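Local coordinates for putative chromatin binding protein (Chaetomium thermophilum, PDB 6QP0) that probably binds and hydrolyses ATP as a PSTK-like, tRNA-dependent ATPase needed for tRNA modification by Elongator, at residues Thr8-Ser13 / Asn210-Tyr215; Asn133-Trp138 / Arg214-Asn219. All blocks are in the same frame, centred on the assembly; numbering follows the deposited sequence.

Contact 1 (Thr8-Ser13 / Asn210-Tyr215). With ADP (adenosine-5'-diphosphate), chain B; AF3 (aluminum fluoride), chain C.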
# COMPACT_ATOMS: atom_id res chain seq x y z
N THR A 8 0.66 3.49 -0.52
CA THR A 8 1.38 3.95 0.66
C THR A 8 0.59 5.08 1.30
O THR A 8 -0.13 5.82 0.63
CB THR A 8 2.79 4.43 0.31
OG1 THR A 8 3.44 4.90 1.49
CG2 THR A 8 2.75 5.54 -0.73
N GLY A 9 0.73 5.19 2.62
CA GLY A 9 0.02 6.21 3.35
C GLY A 9 0.15 5.97 4.84
O GLY A 9 0.76 5.00 5.29
N LEU A 10 -0.45 6.89 5.59
CA LEU A 10 -0.44 6.81 7.04
C LEU A 10 -1.42 5.74 7.51
O LEU A 10 -2.26 5.26 6.74
CB LEU A 10 -0.80 8.16 7.64
CG LEU A 10 0.23 9.28 7.45
CD1 LEU A 10 -0.30 10.57 8.05
CD2 LEU A 10 1.56 8.90 8.06
N PRO A 11 -1.33 5.34 8.77
CA PRO A 11 -2.36 4.45 9.33
C PRO A 11 -3.73 5.10 9.24
O PRO A 11 -3.92 6.26 9.61
CB PRO A 11 -1.91 4.27 10.79
CG PRO A 11 -0.45 4.58 10.78
CD PRO A 11 -0.25 5.63 9.74
N SER A 12 -4.70 4.33 8.74
CA SER A 12 -6.09 4.78 8.63
C SER A 12 -6.19 6.03 7.75
O SER A 12 -6.95 6.95 8.03
CB SER A 12 -6.69 5.05 10.01
OG SER A 12 -5.80 4.66 11.05
N SER A 13 -5.42 6.05 6.67
CA SER A 13 -5.41 7.16 5.74
C SER A 13 -6.24 6.90 4.49
O SER A 13 -6.34 7.78 3.63
CB SER A 13 -3.97 7.50 5.33
OG SER A 13 -3.35 6.39 4.69
N ASN A 210 3.35 6.67 16.72
CA ASN A 210 4.74 6.42 16.33
C ASN A 210 4.85 6.06 14.86
O ASN A 210 5.86 6.36 14.22
CB ASN A 210 5.34 5.31 17.20
CG ASN A 210 5.25 5.63 18.69
OD1 ASN A 210 4.80 4.81 19.49
ND2 ASN A 210 5.68 6.83 19.06
N LEU A 211 3.82 5.41 14.29
CA LEU A 211 3.84 5.09 12.87
C LEU A 211 3.85 6.35 12.02
O LEU A 211 4.65 6.48 11.08
CB LEU A 211 2.64 4.21 12.50
CG LEU A 211 2.90 2.71 12.35
CD1 LEU A 211 1.59 1.98 12.11
CD2 LEU A 211 3.88 2.44 11.23
N VAL A 212 2.95 7.30 12.31
CA VAL A 212 2.92 8.54 11.56
C VAL A 212 4.26 9.26 11.66
O VAL A 212 4.81 9.73 10.65
CB VAL A 212 1.78 9.45 12.04
CG1 VAL A 212 1.81 10.77 11.29
CG2 VAL A 212 0.44 8.77 11.89
N PHE A 213 4.80 9.37 12.88
CA PHE A 213 6.05 10.08 13.07
C PHE A 213 7.15 9.55 12.16
O PHE A 213 7.93 10.33 11.60
CB PHE A 213 6.49 10.00 14.54
CG PHE A 213 7.95 10.31 14.75
CD1 PHE A 213 8.38 11.61 14.89
CD2 PHE A 213 8.88 9.29 14.81
CE1 PHE A 213 9.72 11.90 15.08
CE2 PHE A 213 10.22 9.57 15.00
CZ PHE A 213 10.64 10.87 15.14
N ARG A 214 7.24 8.23 12.00
CA ARG A 214 8.30 7.60 11.23
C ARG A 214 7.90 7.29 9.79
O ARG A 214 8.59 6.53 9.10
CB ARG A 214 8.80 6.33 11.92
CG ARG A 214 7.91 5.10 11.82
CD ARG A 214 8.61 3.91 12.48
NE ARG A 214 7.84 2.67 12.40
CZ ARG A 214 6.86 2.34 13.24
NH1 ARG A 214 6.51 3.17 14.22
NH2 ARG A 214 6.22 1.19 13.09
N TYR A 215 6.79 7.87 9.31
CA TYR A 215 6.43 7.71 7.90
C TYR A 215 7.38 8.53 7.03
O TYR A 215 7.72 9.67 7.36
CB TYR A 215 4.98 8.15 7.66
CG TYR A 215 4.53 7.99 6.22
CD1 TYR A 215 3.92 6.82 5.79
CD2 TYR A 215 4.73 9.00 5.29
CE1 TYR A 215 3.52 6.66 4.48
CE2 TYR A 215 4.32 8.86 3.98
CZ TYR A 215 3.72 7.68 3.58
OH TYR A 215 3.32 7.53 2.27
PB ADP B . -6.60 2.10 5.92
O1B ADP B . -6.96 0.67 5.59
O2B ADP B . -5.96 2.16 7.28
O3B ADP B . -5.63 2.64 4.90
PA ADP B . -9.39 2.67 5.21
O1A ADP B . -9.93 1.38 5.80
O2A ADP B . -9.19 2.51 3.72
O3A ADP B . -7.96 3.05 5.95
O5' ADP B . -10.46 3.89 5.53
C5' ADP B . -10.53 4.38 6.86
C4' ADP B . -11.76 4.98 7.10
O4' ADP B . -11.80 6.36 6.49
C3' ADP B . -12.95 4.16 6.40
O3' ADP B . -14.17 4.20 7.27
C2' ADP B . -13.16 4.74 5.33
O2' ADP B . -14.61 4.71 5.03
C1' ADP B . -12.66 6.32 5.51
N9 ADP B . -12.03 6.74 4.31
C8 ADP B . -10.93 6.34 3.68
N7 ADP B . -10.81 7.09 2.58
C5 ADP B . -11.85 7.95 2.54
C6 ADP B . -12.20 8.92 1.64
N6 ADP B . -11.93 9.65 0.41
N1 ADP B . -13.29 9.65 1.84
C2 ADP B . -14.06 9.43 2.93
N3 ADP B . -13.72 8.47 3.82
C4 ADP B . -12.61 7.73 3.62
AL AF3 C . -5.40 0.10 7.78
F1 AF3 C . -5.39 -0.80 6.33
F2 AF3 C . -6.79 0.12 8.76
F3 AF3 C . -4.23 1.33 8.01
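Thr8 OG1 is gripped by three groups: Tyr215 OH donates to it at 2.7 Å, and the carbonyl oxygens of Leu132 and Asn133 are also hydrogen-bonded to it. OG1 sits anti to the backbone N (chi1 179°), which turns it from strand 4-9 toward the phenol and brings it to the rim of the Tyr215 ring, near its plane. The same ring meets the next residue obliquely, its CE1 3.3 Å from Gly9 O. An alanine in place of Tyr215 would probably leave Thr8 OG1 without its phenolic donor and open a gap beside Gly9 and Leu10 CD2. Gly9 begins the Walker A P-loop of this chain, the P-loop NTPase part of a longer protein; the loop leaves the strand through a type II turn, Leu10 to Ser13, where Ser13 OG bonds back to Leu10 O at 2.6 Å. Within the turn, Leu10 CD2 rests 3.5 Å from Tyr215 CB and, crossing Val212 at about a right angle, 3.7 Å from Val212 CG1. Pro11 turns its ring to the end of helix 205-213: CG lies 3.6 Å from Leu211 CB, and CD faces Val212 CG2. One residue on, Ser12 N points at the bound phosphate mimic, with a nearly straight bond to F3 of aluminum fluoride (3.1 Å, 170°) and a weak one to ADP O2B, the oxygen that also binds aluminum.

Contact 2 (Asn133-Trp138 / Arg214-Asn219)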
# COMPACT_ATOMS: atom_id res chain seq x y z
N ASN A 133 3.69 0.56 3.68
CA ASN A 133 4.82 0.70 2.75
C ASN A 133 5.50 2.05 2.93
O ASN A 133 5.75 2.79 1.98
CB ASN A 133 4.34 0.51 1.30
CG ASN A 133 3.79 -0.88 1.04
OD1 ASN A 133 4.25 -1.86 1.63
ND2 ASN A 133 2.80 -0.97 0.16
N TYR A 134 5.82 2.36 4.19
CA TYR A 134 6.18 3.71 4.59
C TYR A 134 7.68 3.96 4.64
O TYR A 134 8.10 5.06 5.01
CB TYR A 134 5.58 4.02 5.97
CG TYR A 134 6.22 3.25 7.10
CD1 TYR A 134 5.76 1.99 7.46
CD2 TYR A 134 7.28 3.79 7.82
CE1 TYR A 134 6.35 1.28 8.49
CE2 TYR A 134 7.87 3.09 8.85
CZ TYR A 134 7.40 1.84 9.19
OH TYR A 134 7.99 1.15 10.22
N ILE A 135 8.50 2.97 4.28
CA ILE A 135 9.96 3.10 4.36
C ILE A 135 10.51 3.18 2.95
O ILE A 135 10.16 2.36 2.09
CB ILE A 135 10.59 1.93 5.14
CG1 ILE A 135 9.91 1.77 6.50
CG2 ILE A 135 12.08 2.17 5.31
CD1 ILE A 135 10.34 0.53 7.26
N LYS A 136 11.38 4.17 2.70
CA LYS A 136 11.99 4.31 1.39
C LYS A 136 12.78 3.06 1.01
O LYS A 136 12.70 2.59 -0.13
CB LYS A 136 12.90 5.54 1.36
CG LYS A 136 12.15 6.86 1.50
CD LYS A 136 13.09 8.05 1.57
CE LYS A 136 12.33 9.35 1.76
NZ LYS A 136 13.23 10.53 1.81
N GLY A 137 13.54 2.51 1.95
CA GLY A 137 14.26 1.28 1.68
C GLY A 137 13.34 0.15 1.26
O GLY A 137 13.59 -0.55 0.28
N TRP A 138 12.25 -0.04 2.02
CA TRP A 138 11.28 -1.07 1.66
C TRP A 138 10.69 -0.79 0.28
O TRP A 138 10.60 -1.69 -0.56
CB TRP A 138 10.18 -1.14 2.72
CG TRP A 138 8.99 -1.95 2.32
CD1 TRP A 138 7.70 -1.52 2.26
CD2 TRP A 138 8.97 -3.32 1.92
NE1 TRP A 138 6.87 -2.54 1.86
CE2 TRP A 138 7.63 -3.66 1.64
CE3 TRP A 138 9.96 -4.30 1.78
CZ2 TRP A 138 7.25 -4.93 1.22
CZ3 TRP A 138 9.58 -5.57 1.36
CH2 TRP A 138 8.24 -5.87 1.09
N ARG A 214 7.24 8.23 12.00
CA ARG A 214 8.30 7.60 11.23
C ARG A 214 7.90 7.29 9.79
O ARG A 214 8.59 6.53 9.10
CB ARG A 214 8.80 6.33 11.92
CG ARG A 214 7.91 5.10 11.82
CD ARG A 214 8.61 3.91 12.48
NE ARG A 214 7.84 2.67 12.40
CZ ARG A 214 6.86 2.34 13.24
NH1 ARG A 214 6.51 3.17 14.22
NH2 ARG A 214 6.22 1.19 13.09
N TYR A 215 6.79 7.87 9.31
CA TYR A 215 6.43 7.71 7.90
C TYR A 215 7.38 8.53 7.03
O TYR A 215 7.72 9.67 7.36
CB TYR A 215 4.98 8.15 7.66
CG TYR A 215 4.53 7.99 6.22
CD1 TYR A 215 3.92 6.82 5.79
CD2 TYR A 215 4.73 9.00 5.29
CE1 TYR A 215 3.52 6.66 4.48
CE2 TYR A 215 4.32 8.86 3.98
CZ TYR A 215 3.72 7.68 3.58
OH TYR A 215 3.32 7.53 2.27
N GLU A 216 7.82 7.93 5.93
CA GLU A 216 8.77 8.55 5.02
C GLU A 216 8.03 8.92 3.74
O GLU A 216 7.61 8.04 2.99
CB GLU A 216 9.93 7.61 4.73
CG GLU A 216 10.64 7.11 5.98
CD GLU A 216 11.84 6.25 5.66
OE1 GLU A 216 12.03 5.91 4.47
OE2 GLU A 216 12.59 5.90 6.59
N GLU A 217 7.88 10.22 3.51
CA GLU A 217 7.13 10.68 2.35
C GLU A 217 7.77 10.16 1.07
O GLU A 217 9.01 10.17 0.94
CB GLU A 217 7.08 12.21 2.32
CG GLU A 217 6.40 12.84 3.53
CD GLU A 217 4.91 12.53 3.58
OE1 GLU A 217 4.40 11.91 2.63
OE2 GLU A 217 4.26 12.92 4.57
N PRO A 218 6.99 9.68 0.11
CA PRO A 218 7.56 9.31 -1.19
C PRO A 218 8.24 10.51 -1.85
O PRO A 218 7.71 11.62 -1.85
CB PRO A 218 6.36 8.82 -1.99
CG PRO A 218 5.38 8.37 -0.97
CD PRO A 218 5.56 9.31 0.20
N ASN A 219 9.42 10.26 -2.41
CA ASN A 219 10.23 11.31 -3.02
C ASN A 219 10.31 11.09 -4.52
O ASN A 219 11.05 10.20 -4.98
CB ASN A 219 11.63 11.31 -2.40
CG ASN A 219 12.44 12.51 -2.80
OD1 ASN A 219 12.11 13.21 -3.76
ND2 ASN A 219 13.51 12.78 -2.06
O HOH W 1 14.12 10.14 -0.62
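Glu216 OE1 receives the backbone N-H of Lys136 in a short, almost straight bond (2.6 Å, 175°), the donor arriving from above the carboxylate plane. Lys136 opens helix 136-148, the helical arm of a beta-alpha-beta crossover in which the chain passes from strand 125-130 to strand 153-158, and the negative group would probably be favoured by the positive end of the helix. Glu216 stretches out beyond CG to reach this amide, while its own backbone N bonds to Tyr134 O (3.0 Å), the donor lying in the carbonyl plane. Main chain and side chain of one loop residue thus bond to the residues before and after Ile135, the N-cap residue.

The second polar group is the Tyr134 hydroxyl. Arg214 NE donates to Tyr134 OH at 2.7 Å and 161°, meeting it at the edge of the guanidinium, whose plane stands 77° from the phenol ring; NH2 adds a weak bond. Arg214 NH2 also bonds to Tyr88 O, while Glu106 OE2, from helix 106-120, is hydrogen-bonded to the Tyr134 hydroxyl.

Closer to the backbone the packing takes over. The rim of the Tyr134 ring comes up to a carbonyl, its CD2 3.3 Å from Arg214 O, while Ile135 CG1 covers part of one face. Tyr134 CB presses obliquely on the Tyr215 ring, 3.3 Å from CD1. Farther out, the extended Lys136 chain carries CE to 3.5 Å from Glu217 O. At its tip a single water accepts from both Lys136 NZ (2.6 Å) and Asn219 ND2 (3.1 Å).

How the contacts relate
The two contacts meet at Arg214 and Tyr215, where helix 205-213 gives way to the loop that leads toward strand 228-231. Contact 1 is the more buried: it sets the end of that helix against the P-loop beside the nucleotide and is mostly apolar, with one hydroxyl pair. Contact 2 lies nearer the surface and joins the following loop to the start of helix 136-148 through charged groups, backbone bonds and a water. They touch directly, for Thr8 CG2 of contact 1 packs on Pro218 CG of contact 2, and Leu211 CD2 on Tyr134 CE1. Tyr215 serves both, with its hydroxyl, CB and ring in the first and ring atom CD1 against Tyr134 CB in the second.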